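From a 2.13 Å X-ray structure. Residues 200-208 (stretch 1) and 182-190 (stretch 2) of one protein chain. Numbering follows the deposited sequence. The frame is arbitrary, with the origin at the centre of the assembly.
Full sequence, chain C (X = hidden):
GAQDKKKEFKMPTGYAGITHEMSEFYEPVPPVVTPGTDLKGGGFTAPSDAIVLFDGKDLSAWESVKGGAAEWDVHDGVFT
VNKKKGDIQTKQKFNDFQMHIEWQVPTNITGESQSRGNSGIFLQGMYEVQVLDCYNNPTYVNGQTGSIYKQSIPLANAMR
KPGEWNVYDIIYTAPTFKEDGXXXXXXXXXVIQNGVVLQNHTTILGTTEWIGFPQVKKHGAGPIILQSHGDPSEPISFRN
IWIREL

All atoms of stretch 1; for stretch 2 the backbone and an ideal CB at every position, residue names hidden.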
# COMPACT_ATOMS: atom_id res chain seq x y z
N ASN C 200 0.76 -11.60 6.98
CA ASN C 200 1.38 -11.23 5.72
C ASN C 200 1.23 -9.74 5.42
O ASN C 200 0.25 -9.32 4.82
CB ASN C 200 0.78 -12.07 4.59
CG ASN C 200 1.48 -11.86 3.26
OD1 ASN C 200 2.39 -11.03 3.15
ND2 ASN C 200 1.06 -12.60 2.24
N HIS C 201 2.21 -8.95 5.83
CA HIS C 201 2.17 -7.50 5.67
C HIS C 201 0.83 -6.94 6.16
O HIS C 201 0.12 -6.25 5.43
CB HIS C 201 2.44 -7.10 4.22
CG HIS C 201 2.80 -5.65 4.06
ND1 HIS C 201 4.03 -5.16 4.40
CD2 HIS C 201 2.09 -4.61 3.57
CE1 HIS C 201 4.07 -3.86 4.16
NE2 HIS C 201 2.90 -3.50 3.65
N THR C 202 0.52 -7.23 7.42
CA THR C 202 -0.74 -6.85 8.04
C THR C 202 -0.67 -5.42 8.53
O THR C 202 0.30 -5.01 9.15
CB THR C 202 -1.05 -7.79 9.22
OG1 THR C 202 -1.17 -9.13 8.74
CG2 THR C 202 -2.33 -7.40 9.92
N THR C 203 -1.72 -4.66 8.24
CA THR C 203 -1.82 -3.29 8.72
C THR C 203 -2.33 -3.30 10.16
O THR C 203 -3.32 -3.95 10.47
CB THR C 203 -2.75 -2.45 7.84
OG1 THR C 203 -2.20 -2.37 6.52
CG2 THR C 203 -2.92 -1.04 8.39
N ILE C 204 -1.63 -2.57 11.03
CA ILE C 204 -2.02 -2.44 12.42
C ILE C 204 -2.92 -1.22 12.54
O ILE C 204 -2.59 -0.15 12.02
CB ILE C 204 -0.79 -2.35 13.33
CG1 ILE C 204 -0.01 -3.67 13.27
CG2 ILE C 204 -1.19 -2.05 14.76
CD1 ILE C 204 1.31 -3.67 14.00
N LEU C 205 -4.07 -1.38 13.20
CA LEU C 205 -5.12 -0.36 13.22
C LEU C 205 -4.95 0.65 14.34
O LEU C 205 -5.52 1.73 14.29
CB LEU C 205 -6.50 -1.02 13.35
CG LEU C 205 -6.83 -2.06 12.28
CD1 LEU C 205 -8.16 -2.73 12.60
CD2 LEU C 205 -6.86 -1.44 10.90
N GLY C 206 -4.15 0.30 15.34
CA GLY C 206 -3.97 1.12 16.52
C GLY C 206 -3.48 0.23 17.64
O GLY C 206 -3.13 -0.93 17.40
N THR C 207 -3.47 0.75 18.87
CA THR C 207 -3.06 -0.04 20.02
C THR C 207 -3.88 -1.33 20.11
O THR C 207 -5.07 -1.34 19.77
CB THR C 207 -3.24 0.72 21.34
OG1 THR C 207 -4.62 1.10 21.48
CG2 THR C 207 -2.35 1.96 21.39
N THR C 208 -3.25 -2.42 20.53
CA THR C 208 -3.97 -3.66 20.79
C THR C 208 -4.64 -3.53 22.15
O THR C 208 -4.00 -3.15 23.13
CB THR C 208 -3.05 -4.88 20.73
OG1 THR C 208 -1.88 -4.66 21.54
CG2 THR C 208 -2.63 -5.14 19.30
N UNK C 182 -3.33 11.94 14.63
CA UNK C 182 -3.87 10.80 13.88
C UNK C 182 -2.78 10.12 13.06
O UNK C 182 -1.70 10.69 12.84
CB UNK C 182 -5.01 11.25 12.96
N UNK C 183 -3.05 8.90 12.62
CA UNK C 183 -2.10 8.17 11.79
C UNK C 183 -1.96 8.84 10.44
O UNK C 183 -2.95 9.15 9.79
CB UNK C 183 -2.53 6.71 11.62
N UNK C 184 -0.71 9.03 10.02
CA UNK C 184 -0.41 9.40 8.64
C UNK C 184 -0.22 8.12 7.82
O UNK C 184 -0.80 7.95 6.75
CB UNK C 184 0.83 10.29 8.57
N UNK C 185 0.63 7.23 8.33
CA UNK C 185 0.75 5.88 7.81
C UNK C 185 0.65 4.92 8.98
O UNK C 185 1.21 5.17 10.05
CB UNK C 185 2.06 5.69 7.04
N UNK C 186 -0.08 3.84 8.79
CA UNK C 186 -0.25 2.83 9.83
C UNK C 186 0.98 1.95 9.90
O UNK C 186 1.73 1.85 8.92
CB UNK C 186 -1.50 1.98 9.57
N UNK C 187 1.20 1.30 11.05
CA UNK C 187 2.28 0.34 11.09
C UNK C 187 1.91 -0.90 10.30
O UNK C 187 0.73 -1.21 10.16
CB UNK C 187 2.62 -0.03 12.54
N UNK C 188 2.91 -1.59 9.77
CA UNK C 188 2.68 -2.88 9.13
C UNK C 188 3.62 -3.91 9.73
O UNK C 188 4.70 -3.57 10.22
CB UNK C 188 2.87 -2.79 7.62
N UNK C 189 3.19 -5.17 9.70
CA UNK C 189 3.97 -6.25 10.29
C UNK C 189 3.79 -7.57 9.54
O UNK C 189 2.68 -7.91 9.12
CB UNK C 189 3.58 -6.43 11.76
N UNK C 190 4.90 -8.28 9.35
CA UNK C 190 4.87 -9.65 8.88
C UNK C 190 5.37 -10.52 10.02
O UNK C 190 6.36 -10.20 10.67
CB UNK C 190 5.71 -9.84 7.61

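Three positions can be set aside first. At 182, 184 and 185 the ideal CB has no atom of stretch 1 within 5.5 Å, so stretch 1 does not constrain the choice; the deposited residues are Ser-182, Arg-184 and Thr-185, and none contacts stretch 1.

Position 183 also has an ideal CB without near neighbours, but its CA-to-CB bond points toward stretch 1. Only a long side chain could cross the gap, for example an aromatic or an extended polar one. It is Tyr-183, with chi1 at -82° (m). Its OH lies 3.4 Å from Gly-206 CA, which sits at the edge of the ring, near its plane.

At 186 the ideal CB is 3.4 Å from Ile-204 O and 3.5 Å from Thr-203 CG2, and CA-to-CB points toward stretch 1. A carbonyl at this range favours a side chain with a donor, such as His, Asn, Gln or Ser. The residue is His-186: ND1 donates to Ile-204 O (3.1 Å, 143°), with that oxygen near the ring plane, and CB packs 3.6 Å from Thr-203 CG2.

Position 187 has phi/psi of -72/152, compatible with proline, and its N donates no hydrogen bond to stretch 1. Its ideal CB is 4.1 Å from Ile-204 CD1, which suits a compact apolar group. Pro-187 fills it, CG lying 3.9 Å from Ile-204 CB, while its O accepts a nearly linear bond from Ile-204 N (2.9 Å, 179°).

Position 188 pairs antiparallel with Thr-203 without hydrogen bonds, CA to CA 4.5 Å. Its ideal CB is 3.8 Å from His-201 CE1, so small, beta-branched or aromatic residues could pack there. Thr-188 places CB over one face of the imidazole, 4.0 Å from the centroid of the His-201 ring and 21° off its normal, a CH-pi contact.

Position 189 is the hydrogen-bonded partner of Thr-202: its N donates to Thr-202 O (2.9 Å) and its O accepts from Thr-202 N (2.8 Å). With the ideal CB 4.2 Å from Ile-204 CD1, Val, Ile or Leu would suit. Val-189 sets CG1 3.9 Å from Ile-204 CD1.

At 190, CA-to-CB points sideways and the ideal CB is 4.0 Å from His-201 N, a donor that invites an acceptor: Ser, Thr, Asn or Asp. Thr-190 answers with OG1, 2.9 Å from His-201 N (143°). That oxygen also hydrogen-bonds two waters, one linking it to Asn-200 OD1, the other to His-201 ND1.

Stretch 2 (182-190) SYRTHPTVT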
# COMPACT_ATOMS: atom_id res chain seq x y z
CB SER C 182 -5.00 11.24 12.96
OG SER C 182 -4.55 12.18 12.00
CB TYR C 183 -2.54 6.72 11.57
CG TYR C 183 -2.20 5.77 12.70
CD1 TYR C 183 -0.88 5.39 12.95
CD2 TYR C 183 -3.20 5.23 13.50
CE1 TYR C 183 -0.57 4.51 13.97
CE2 TYR C 183 -2.90 4.36 14.53
CZ TYR C 183 -1.59 4.00 14.76
OH TYR C 183 -1.32 3.12 15.79
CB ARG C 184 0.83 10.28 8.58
CG ARG C 184 1.29 10.64 7.18
CD ARG C 184 2.49 11.56 7.23
NE ARG C 184 2.96 11.89 5.88
CZ ARG C 184 3.74 11.11 5.12
NH1 ARG C 184 4.20 9.94 5.58
NH2 ARG C 184 4.07 11.52 3.90
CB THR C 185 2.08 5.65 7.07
OG1 THR C 185 3.18 5.97 7.94
CG2 THR C 185 2.15 6.51 5.82
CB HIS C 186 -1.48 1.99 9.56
CG HIS C 186 -2.76 2.73 9.74
ND1 HIS C 186 -3.58 2.52 10.83
CD2 HIS C 186 -3.35 3.69 9.00
CE1 HIS C 186 -4.63 3.32 10.74
NE2 HIS C 186 -4.52 4.04 9.64
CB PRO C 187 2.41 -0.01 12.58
CG PRO C 187 1.41 0.84 13.30
CD PRO C 187 0.41 1.30 12.28
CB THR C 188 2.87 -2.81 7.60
OG1 THR C 188 4.21 -2.42 7.30
CG2 THR C 188 1.90 -1.81 6.99
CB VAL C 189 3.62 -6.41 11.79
CG1 VAL C 189 2.16 -6.85 11.97
CG2 VAL C 189 4.57 -7.39 12.47
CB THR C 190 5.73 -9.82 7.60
OG1 THR C 190 5.06 -9.20 6.49
CG2 THR C 190 5.97 -11.28 7.26
O HOH W 1 4.73 -10.18 3.93
O HOH W 2 6.18 -6.54 6.08
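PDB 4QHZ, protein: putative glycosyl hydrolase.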